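Local coordinates for protein transcriptional regulator, SorC family (PDB 2O0M) that probably regulates transcription by binding DNA in response to a carbohydrate ligand, at residues 303-317 with 326-339. Residues are numbered along the deposited sequence; the frame is centred on the assembly and turned at random.
Sequences VVAIAGGKTKAKAIR and QTWLITDEAAANEI. With PO4 (phosphate ion), chain C; PO4 (phosphate ion), chain B.
V303 meets T327 and W328 where strands 303-306 and 328-332 run parallel: its O accepts W328 N at 2.9 Å, while its CG1 methyl, anti to the backbone N (chi1 180°), lies 3.7 Å from T327 OG1, whose hydroxyl is hydrogen-bonded to P324 O. Further along, A305 uses both backbone groups, its N donating to W328 O and its O accepting from I330 N. The branched I330 suits a strand; its CD1 reaches V304 CG1 at 3.7 Å and lies beside I306 CG1, and F127 of helix 122-138 packs on I306 and I330. T331 OG1 donates to A307 O at 2.7 Å, in the carbonyl plane. D332, the N-cap of helix 333-339, receives A335 N on OD1, and the same oxygen takes G309 N at 2.9 Å on its syn side; S117 holds OD2. At the backbone angles of G309 a CB would press on the carbonyl O of G308, so glycine suits the place. Between the helices, I339 CD1 meets I316 CG2 at 3.8 Å, their side chains crossing at about a right angle, and the small A313 has its CB 3.4 Å from E338 CG; the E338 carboxylate forms a salt bridge with K341 and meets K310 and K314 through waters. In this beta-alpha-beta unit of the Rossmann-like domain, isoleucines pack the apolar interior, while one D332 oxygen ties the loop after strand 303-306 to the first turn of helix 333-339.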
ATOM      1  N   VAL A 303      -9.892   0.321   3.428  1.00 10.58           N
ATOM      2  CA  VAL A 303      -8.730   0.849   2.741  1.00 10.60           C
ATOM      3  C   VAL A 303      -7.838   1.457   3.801  1.00 10.41           C
ATOM      4  O   VAL A 303      -8.265   2.351   4.507  1.00 10.78           O
ATOM      5  CB  VAL A 303      -9.122   1.905   1.691  1.00 10.99           C
ATOM      6  CG1 VAL A 303      -7.875   2.436   0.992  1.00 11.02           C
ATOM      7  CG2 VAL A 303     -10.073   1.306   0.663  1.00 11.89           C
ATOM      8  N   VAL A 304      -6.602   0.965   3.898  1.00  9.55           N
ATOM      9  CA  VAL A 304      -5.699   1.409   4.937  1.00 10.06           C
ATOM     10  C   VAL A 304      -4.389   1.820   4.299  1.00  9.75           C
ATOM     11  O   VAL A 304      -3.722   0.990   3.667  1.00  9.43           O
ATOM     12  CB  VAL A 304      -5.451   0.303   5.986  1.00  9.51           C
ATOM     13  CG1 VAL A 304      -4.601   0.837   7.131  1.00  9.81           C
ATOM     14  CG2 VAL A 304      -6.770  -0.241   6.526  1.00 10.69           C
ATOM     15  N   ALA A 305      -4.036   3.092   4.481  1.00  9.50           N
ATOM     16  CA  ALA A 305      -2.742   3.635   4.074  1.00  9.64           C
ATOM     17  C   ALA A 305      -1.841   3.700   5.317  1.00  9.64           C
ATOM     18  O   ALA A 305      -2.262   4.161   6.384  1.00 10.35           O
ATOM     19  CB  ALA A 305      -2.897   5.007   3.499  1.00  9.63           C
ATOM     20  N   ILE A 306      -0.595   3.259   5.170  1.00 10.06           N
ATOM     21  CA  ILE A 306       0.357   3.261   6.280  1.00  9.92           C
ATOM     22  C   ILE A 306       1.604   3.987   5.816  1.00 10.34           C
ATOM     23  O   ILE A 306       2.311   3.497   4.950  1.00 10.05           O
ATOM     24  CB  ILE A 306       0.752   1.826   6.696  1.00 10.37           C
ATOM     25  CG1 ILE A 306      -0.491   0.987   6.986  1.00 10.58           C
ATOM     26  CG2 ILE A 306       1.661   1.868   7.924  1.00 10.57           C
ATOM     27  CD1 ILE A 306      -0.189  -0.462   7.404  1.00 11.34           C
ATOM     28  N   ALA A 307       1.890   5.135   6.416  1.00 10.26           N
ATOM     29  CA  ALA A 307       3.032   5.942   5.990  1.00 10.30           C
ATOM     30  C   ALA A 307       3.395   6.899   7.099  1.00 10.80           C
ATOM     31  O   ALA A 307       2.534   7.602   7.641  1.00 10.82           O
ATOM     32  CB  ALA A 307       2.734   6.689   4.704  1.00 10.66           C
ATOM     33  N   GLY A 308       4.679   6.923   7.422  1.00 10.53           N
ATOM     34  CA  GLY A 308       5.155   7.744   8.521  1.00 10.53           C
ATOM     35  C   GLY A 308       6.481   8.397   8.215  1.00 10.83           C
ATOM     36  O   GLY A 308       7.097   8.138   7.170  1.00 10.58           O
ATOM     37  N   GLY A 309       6.911   9.232   9.154  1.00 10.97           N
ATOM     38  CA  GLY A 309       8.182   9.943   9.071  1.00 11.34           C
ATOM     39  C   GLY A 309       7.968  11.354   8.551  1.00 11.81           C
ATOM     40  O   GLY A 309       7.166  11.582   7.649  1.00 12.17           O
ATOM     41  N   LYS A 310       8.685  12.316   9.123  1.00 11.65           N
ATOM     42  CA  LYS A 310       8.671  13.665   8.588  1.00 11.71           C
ATOM     43  C   LYS A 310       9.036  13.661   7.090  1.00 11.31           C
ATOM     44  O   LYS A 310       8.521  14.467   6.312  1.00 11.80           O
ATOM     45  CB  LYS A 310       9.632  14.563   9.375  1.00 11.94           C
ATOM     46  CG  LYS A 310       9.654  15.994   8.884  1.00 12.87           C
ATOM     47  CD  LYS A 310      10.786  16.264   7.917  1.00 15.29           C
ATOM     48  CE  LYS A 310      10.584  17.611   7.254  1.00 15.69           C
ATOM     49  NZ  LYS A 310      11.617  17.953   6.256  1.00 16.96           N
ATOM     50  N   THR A 311       9.889  12.727   6.684  1.00 10.98           N
ATOM     51  CA  THR A 311      10.362  12.677   5.301  1.00 10.85           C
ATOM     52  C   THR A 311       9.237  12.391   4.301  1.00 10.80           C
ATOM     53  O   THR A 311       9.378  12.685   3.118  1.00 10.95           O
ATOM     54  CB  THR A 311      11.461  11.602   5.105  1.00 10.98           C
ATOM     55  OG1 THR A 311      10.954  10.302   5.457  1.00 11.46           O
ATOM     56  CG2 THR A 311      12.705  11.929   5.939  1.00 11.96           C
ATOM     57  N   LYS A 312       8.138  11.820   4.786  1.00 10.89           N
ATOM     58  CA  LYS A 312       7.007  11.446   3.928  1.00 10.80           C
ATOM     59  C   LYS A 312       5.843  12.438   3.954  1.00 10.71           C
ATOM     60  O   LYS A 312       4.838  12.234   3.265  1.00  9.93           O
ATOM     61  CB  LYS A 312       6.508  10.038   4.291  1.00 11.25           C
ATOM     62  CG  LYS A 312       7.358   8.924   3.685  1.00 10.34           C
ATOM     63  CD  LYS A 312       6.600   7.598   3.615  1.00 10.89           C
ATOM     64  CE  LYS A 312       7.471   6.494   3.043  1.00 10.86           C
ATOM     65  NZ  LYS A 312       6.698   5.244   2.837  1.00 10.52           N
ATOM     66  N   ALA A 313       5.979  13.526   4.706  1.00 10.62           N
ATOM     67  CA  ALA A 313       4.884  14.487   4.836  1.00 10.93           C
ATOM     68  C   ALA A 313       4.387  14.989   3.473  1.00 10.78           C
ATOM     69  O   ALA A 313       3.189  15.062   3.229  1.00 11.06           O
ATOM     70  CB  ALA A 313       5.306  15.656   5.705  1.00 11.38           C
ATOM     71  N   LYS A 314       5.309  15.349   2.592  1.00 11.29           N
ATOM     72  CA  LYS A 314       4.931  15.863   1.274  1.00 11.84           C
ATOM     73  C   LYS A 314       4.233  14.798   0.430  1.00 11.47           C
ATOM     74  O   LYS A 314       3.206  15.066  -0.199  1.00 10.42           O
ATOM     75  CB  LYS A 314       6.155  16.397   0.536  1.00 12.38           C
ATOM     76  CG  LYS A 314       6.721  17.678   1.125  1.00 14.13           C
ATOM     77  CD  LYS A 314       8.041  18.034   0.483  1.00 15.14           C
ATOM     78  CE  LYS A 314       8.376  19.509   0.633  1.00 18.56           C
ATOM     79  NZ  LYS A 314       8.226  20.014   2.023  1.00 21.10           N
ATOM     80  N   ALA A 315       4.778  13.585   0.441  1.00 10.49           N
ATOM     81  CA  ALA A 315       4.196  12.485  -0.340  1.00 10.80           C
ATOM     82  C   ALA A 315       2.802  12.141   0.182  1.00  9.96           C
ATOM     83  O   ALA A 315       1.874  11.901  -0.596  1.00  9.68           O
ATOM     84  CB  ALA A 315       5.088  11.267  -0.283  1.00 10.19           C
ATOM     85  N   ILE A 316       2.665  12.088   1.503  1.00 10.20           N
ATOM     86  CA  ILE A 316       1.371  11.809   2.137  1.00 10.87           C
ATOM     87  C   ILE A 316       0.323  12.846   1.714  1.00 11.12           C
ATOM     88  O   ILE A 316      -0.775  12.498   1.283  1.00 11.78           O
ATOM     89  CB  ILE A 316       1.492  11.755   3.676  1.00 10.80           C
ATOM     90  CG1 ILE A 316       2.296  10.517   4.093  1.00  9.62           C
ATOM     91  CG2 ILE A 316       0.118  11.719   4.330  1.00 10.91           C
ATOM     92  CD1 ILE A 316       2.822  10.589   5.533  1.00 11.24           C
ATOM     93  N   ARG A 317       0.679  14.119   1.805  1.00 11.69           N
ATOM     94  CA  ARG A 317      -0.230  15.192   1.381  1.00 12.31           C
ATOM     95  C   ARG A 317      -0.668  15.035  -0.080  1.00 12.01           C
ATOM     96  O   ARG A 317      -1.837  15.203  -0.408  1.00 12.67           O
ATOM     97  CB  ARG A 317       0.432  16.556   1.564  1.00 12.53           C
ATOM     98  CG  ARG A 317       0.517  17.006   3.002  1.00 14.05           C
ATOM     99  CD  ARG A 317       1.505  18.136   3.153  1.00 15.66           C
ATOM    100  NE  ARG A 317       1.212  19.239   2.237  1.00 18.32           N
ATOM    101  CZ  ARG A 317       2.135  19.997   1.649  1.00 19.37           C
ATOM    102  NH1 ARG A 317       3.432  19.804   1.879  1.00 19.56           N
ATOM    103  NH2 ARG A 317       1.767  20.968   0.823  1.00 20.38           N
ATOM    104  N   GLN A 326     -13.107   6.859   2.715  1.00 14.40           N
ATOM    105  CA  GLN A 326     -13.169   5.836   3.765  1.00 14.03           C
ATOM    106  C   GLN A 326     -11.789   5.392   4.265  1.00 13.69           C
ATOM    107  O   GLN A 326     -11.714   4.584   5.186  1.00 13.33           O
ATOM    108  CB  GLN A 326     -13.951   4.601   3.305  1.00 14.52           C
ATOM    109  CG  GLN A 326     -13.277   3.749   2.221  1.00 14.67           C
ATOM    110  CD  GLN A 326     -13.673   4.146   0.819  1.00 16.00           C
ATOM    111  OE1 GLN A 326     -13.939   5.319   0.552  1.00 17.37           O
ATOM    112  NE2 GLN A 326     -13.720   3.172  -0.094  1.00 13.99           N
ATOM    113  N   THR A 327     -10.725   5.917   3.663  1.00 13.43           N
ATOM    114  CA  THR A 327      -9.344   5.532   4.007  1.00 13.65           C
ATOM    115  C   THR A 327      -9.067   5.732   5.509  1.00 13.70           C
ATOM    116  O   THR A 327      -9.470   6.737   6.094  1.00 14.58           O
ATOM    117  CB  THR A 327      -8.302   6.328   3.174  1.00 13.76           C
ATOM    118  OG1 THR A 327      -8.475   6.040   1.774  1.00 12.77           O
ATOM    119  CG2 THR A 327      -6.866   5.974   3.564  1.00 14.22           C
ATOM    120  N   TRP A 328      -8.412   4.750   6.119  1.00 13.13           N
ATOM    121  CA  TRP A 328      -7.806   4.904   7.439  1.00 13.58           C
ATOM    122  C   TRP A 328      -6.327   5.175   7.184  1.00 13.17           C
ATOM    123  O   TRP A 328      -5.675   4.414   6.465  1.00 12.48           O
ATOM    124  CB  TRP A 328      -7.930   3.620   8.263  1.00 15.51           C
ATOM    125  CG  TRP A 328      -9.285   3.320   8.810  1.00 17.81           C
ATOM    126  CD1 TRP A 328     -10.457   3.274   8.118  1.00 20.53           C
ATOM    127  CD2 TRP A 328      -9.600   2.954  10.158  1.00 20.04           C
ATOM    128  NE1 TRP A 328     -11.495   2.939   8.965  1.00 21.13           N
ATOM    129  CE2 TRP A 328     -10.990   2.738  10.220  1.00 20.18           C
ATOM    130  CE3 TRP A 328      -8.844   2.811  11.323  1.00 20.59           C
ATOM    131  CZ2 TRP A 328     -11.635   2.375  11.394  1.00 19.78           C
ATOM    132  CZ3 TRP A 328      -9.496   2.447  12.497  1.00 19.95           C
ATOM    133  CH2 TRP A 328     -10.873   2.238  12.518  1.00 19.99           C
ATOM    134  N   LEU A 329      -5.794   6.242   7.772  1.00 12.26           N
ATOM    135  CA  LEU A 329      -4.369   6.549   7.643  1.00 12.23           C
ATOM    136  C   LEU A 329      -3.672   6.212   8.953  1.00 11.46           C
ATOM    137  O   LEU A 329      -3.985   6.798   9.990  1.00 12.41           O
ATOM    138  CB  LEU A 329      -4.143   8.020   7.294  1.00 11.97           C
ATOM    139  CG  LEU A 329      -2.683   8.498   7.286  1.00 13.02           C
ATOM    140  CD1 LEU A 329      -1.858   7.763   6.237  1.00 13.23           C
ATOM    141  CD2 LEU A 329      -2.606   9.995   7.063  1.00 13.24           C
ATOM    142  N   ILE A 330      -2.748   5.259   8.897  1.00 10.98           N
ATOM    143  CA  ILE A 330      -1.869   4.948  10.031  1.00 11.15           C
ATOM    144  C   ILE A 330      -0.560   5.680   9.782  1.00 10.44           C
ATOM    145  O   ILE A 330       0.093   5.474   8.760  1.00 11.08           O
ATOM    146  CB  ILE A 330      -1.586   3.447  10.171  1.00 11.24           C
ATOM    147  CG1 ILE A 330      -2.907   2.694  10.363  1.00 11.71           C
ATOM    148  CG2 ILE A 330      -0.610   3.204  11.329  1.00 11.29           C
ATOM    149  CD1 ILE A 330      -2.797   1.201  10.336  1.00 11.53           C
ATOM    150  N   THR A 331      -0.185   6.541  10.715  1.00 10.99           N
ATOM    151  CA  THR A 331       0.986   7.376  10.541  1.00 10.44           C
ATOM    152  C   THR A 331       1.643   7.616  11.901  1.00 10.47           C
ATOM    153  O   THR A 331       1.270   6.998  12.906  1.00 11.20           O
ATOM    154  CB  THR A 331       0.585   8.701   9.838  1.00 10.99           C
ATOM    155  OG1 THR A 331       1.753   9.417   9.409  1.00 10.64           O
ATOM    156  CG2 THR A 331      -0.309   9.579  10.716  1.00 11.42           C
ATOM    157  N   ASP A 332       2.619   8.500  11.930  1.00 10.50           N
ATOM    158  CA  ASP A 332       3.277   8.808  13.201  1.00 10.74           C
ATOM    159  C   ASP A 332       3.283  10.296  13.499  1.00 11.85           C
ATOM    160  O   ASP A 332       2.862  11.111  12.681  1.00 11.66           O
ATOM    161  CB  ASP A 332       4.671   8.179  13.288  1.00 11.02           C
ATOM    162  CG  ASP A 332       5.606   8.610  12.176  1.00  9.94           C
ATOM    163  OD1 ASP A 332       5.369   9.652  11.539  1.00 12.58           O
ATOM    164  OD2 ASP A 332       6.608   7.893  11.955  1.00 11.74           O
ATOM    165  N   GLU A 333       3.723  10.626  14.709  1.00 12.26           N
ATOM    166  CA  GLU A 333       3.760  12.004  15.164  1.00 13.59           C
ATOM    167  C   GLU A 333       4.642  12.851  14.267  1.00 12.47           C
ATOM    168  O   GLU A 333       4.333  14.006  14.001  1.00 13.23           O
ATOM    169  CB  GLU A 333       4.291  12.094  16.600  1.00 13.48           C
ATOM    170  CG  GLU A 333       3.312  11.655  17.675  1.00 15.94           C
ATOM    171  CD  GLU A 333       3.827  11.955  19.088  1.00 16.86           C
ATOM    172  OE1 GLU A 333       4.875  11.396  19.477  1.00 17.88           O
ATOM    173  OE2 GLU A 333       3.184  12.752  19.812  1.00 23.02           O
ATOM    174  N   ALA A 334       5.753  12.290  13.811  1.00 12.12           N
ATOM    175  CA  ALA A 334       6.689  13.071  13.015  1.00 11.89           C
ATOM    176  C   ALA A 334       6.040  13.526  11.707  1.00 12.43           C
ATOM    177  O   ALA A 334       6.167  14.684  11.309  1.00 12.08           O
ATOM    178  CB  ALA A 334       7.944  12.299  12.764  1.00 12.13           C
ATOM    179  N   ALA A 335       5.305  12.631  11.062  1.00 12.00           N
ATOM    180  CA  ALA A 335       4.609  12.992   9.828  1.00 12.62           C
ATOM    181  C   ALA A 335       3.478  13.986  10.096  1.00 12.64           C
ATOM    182  O   ALA A 335       3.360  14.996   9.407  1.00 13.27           O
ATOM    183  CB  ALA A 335       4.071  11.752   9.137  1.00 12.21           C
ATOM    184  N   ALA A 336       2.666  13.691  11.103  1.00 13.21           N
ATOM    185  CA  ALA A 336       1.523  14.523  11.448  1.00 13.91           C
ATOM    186  C   ALA A 336       1.941  15.941  11.838  1.00 14.53           C
ATOM    187  O   ALA A 336       1.373  16.908  11.341  1.00 14.50           O
ATOM    188  CB  ALA A 336       0.717  13.875  12.569  1.00 13.69           C
ATOM    189  N   ASN A 337       2.913  16.067  12.740  1.00 15.37           N
ATOM    190  CA  ASN A 337       3.392  17.396  13.146  1.00 15.86           C
ATOM    191  C   ASN A 337       3.851  18.221  11.939  1.00 16.29           C
ATOM    192  O   ASN A 337       3.575  19.413  11.854  1.00 16.70           O
ATOM    193  CB  ASN A 337       4.539  17.297  14.161  1.00 16.58           C
ATOM    194  CG  ASN A 337       4.082  16.838  15.537  1.00 17.39           C
ATOM    195  OD1 ASN A 337       2.914  16.979  15.910  1.00 19.90           O
ATOM    196  ND2 ASN A 337       5.021  16.300  16.310  1.00 18.16           N
ATOM    197  N   GLU A 338       4.526  17.580  10.989  1.00 16.22           N
ATOM    198  CA  GLU A 338       5.015  18.276   9.801  1.00 16.33           C
ATOM    199  C   GLU A 338       3.871  18.714   8.892  1.00 17.14           C
ATOM    200  O   GLU A 338       3.826  19.852   8.423  1.00 16.77           O
ATOM    201  CB  GLU A 338       5.998  17.390   9.031  1.00 16.02           C
ATOM    202  CG  GLU A 338       6.531  18.011   7.752  1.00 15.64           C
ATOM    203  CD  GLU A 338       7.441  19.212   7.973  1.00 16.20           C
ATOM    204  OE1 GLU A 338       7.823  19.520   9.133  1.00 14.96           O
ATOM    205  OE2 GLU A 338       7.796  19.848   6.962  1.00 16.15           O
ATOM    206  N   ILE A 339       2.933  17.809   8.652  1.00 17.09           N
ATOM    207  CA  ILE A 339       1.780  18.111   7.816  1.00 17.46           C
ATOM    208  C   ILE A 339       0.937  19.254   8.396  1.00 18.02           C
ATOM    209  O   ILE A 339       0.452  20.097   7.653  1.00 17.63           O
ATOM    210  CB  ILE A 339       0.910  16.845   7.609  1.00 17.36           C
ATOM    211  CG1 ILE A 339       1.662  15.828   6.733  1.00 16.10           C
ATOM    212  CG2 ILE A 339      -0.435  17.200   6.970  1.00 17.63           C
ATOM    213  CD1 ILE A 339       1.117  14.394   6.783  1.00 16.23           C
TER
HETATM  214  P   PO4 C 402      -1.882  20.223   0.694  1.00 43.98           P
HETATM  215  O1  PO4 C 402      -1.080  21.200  -0.130  1.00 46.76           O
HETATM  216  O2  PO4 C 402      -1.976  20.622   2.143  1.00 48.56           O
HETATM  217  O3  PO4 C 402      -3.265  20.126   0.106  1.00 46.44           O
HETATM  218  O4  PO4 C 402      -1.231  18.872   0.615  1.00 48.29           O
HETATM  219  P   PO4 B 401       8.582   2.633   1.256  1.00 17.36           P
HETATM  220  O1  PO4 B 401       8.504   4.113   1.156  1.00 19.86           O
HETATM  221  O2  PO4 B 401       7.875   2.102   2.446  1.00 17.99           O
HETATM  222  O3  PO4 B 401       8.114   2.020  -0.027  1.00 22.36           O
HETATM  223  O4  PO4 B 401      10.024   2.238   1.338  1.00 21.83           O
HETATM  224  O   HOH W   1     -11.670   1.866   5.004  1.00 17.85           O
HETATM  225  O   HOH W   2      10.477  20.294   5.349  1.00 77.17           O
HETATM  226  O   HOH W   3       7.406  18.619   4.595  1.00 22.51           O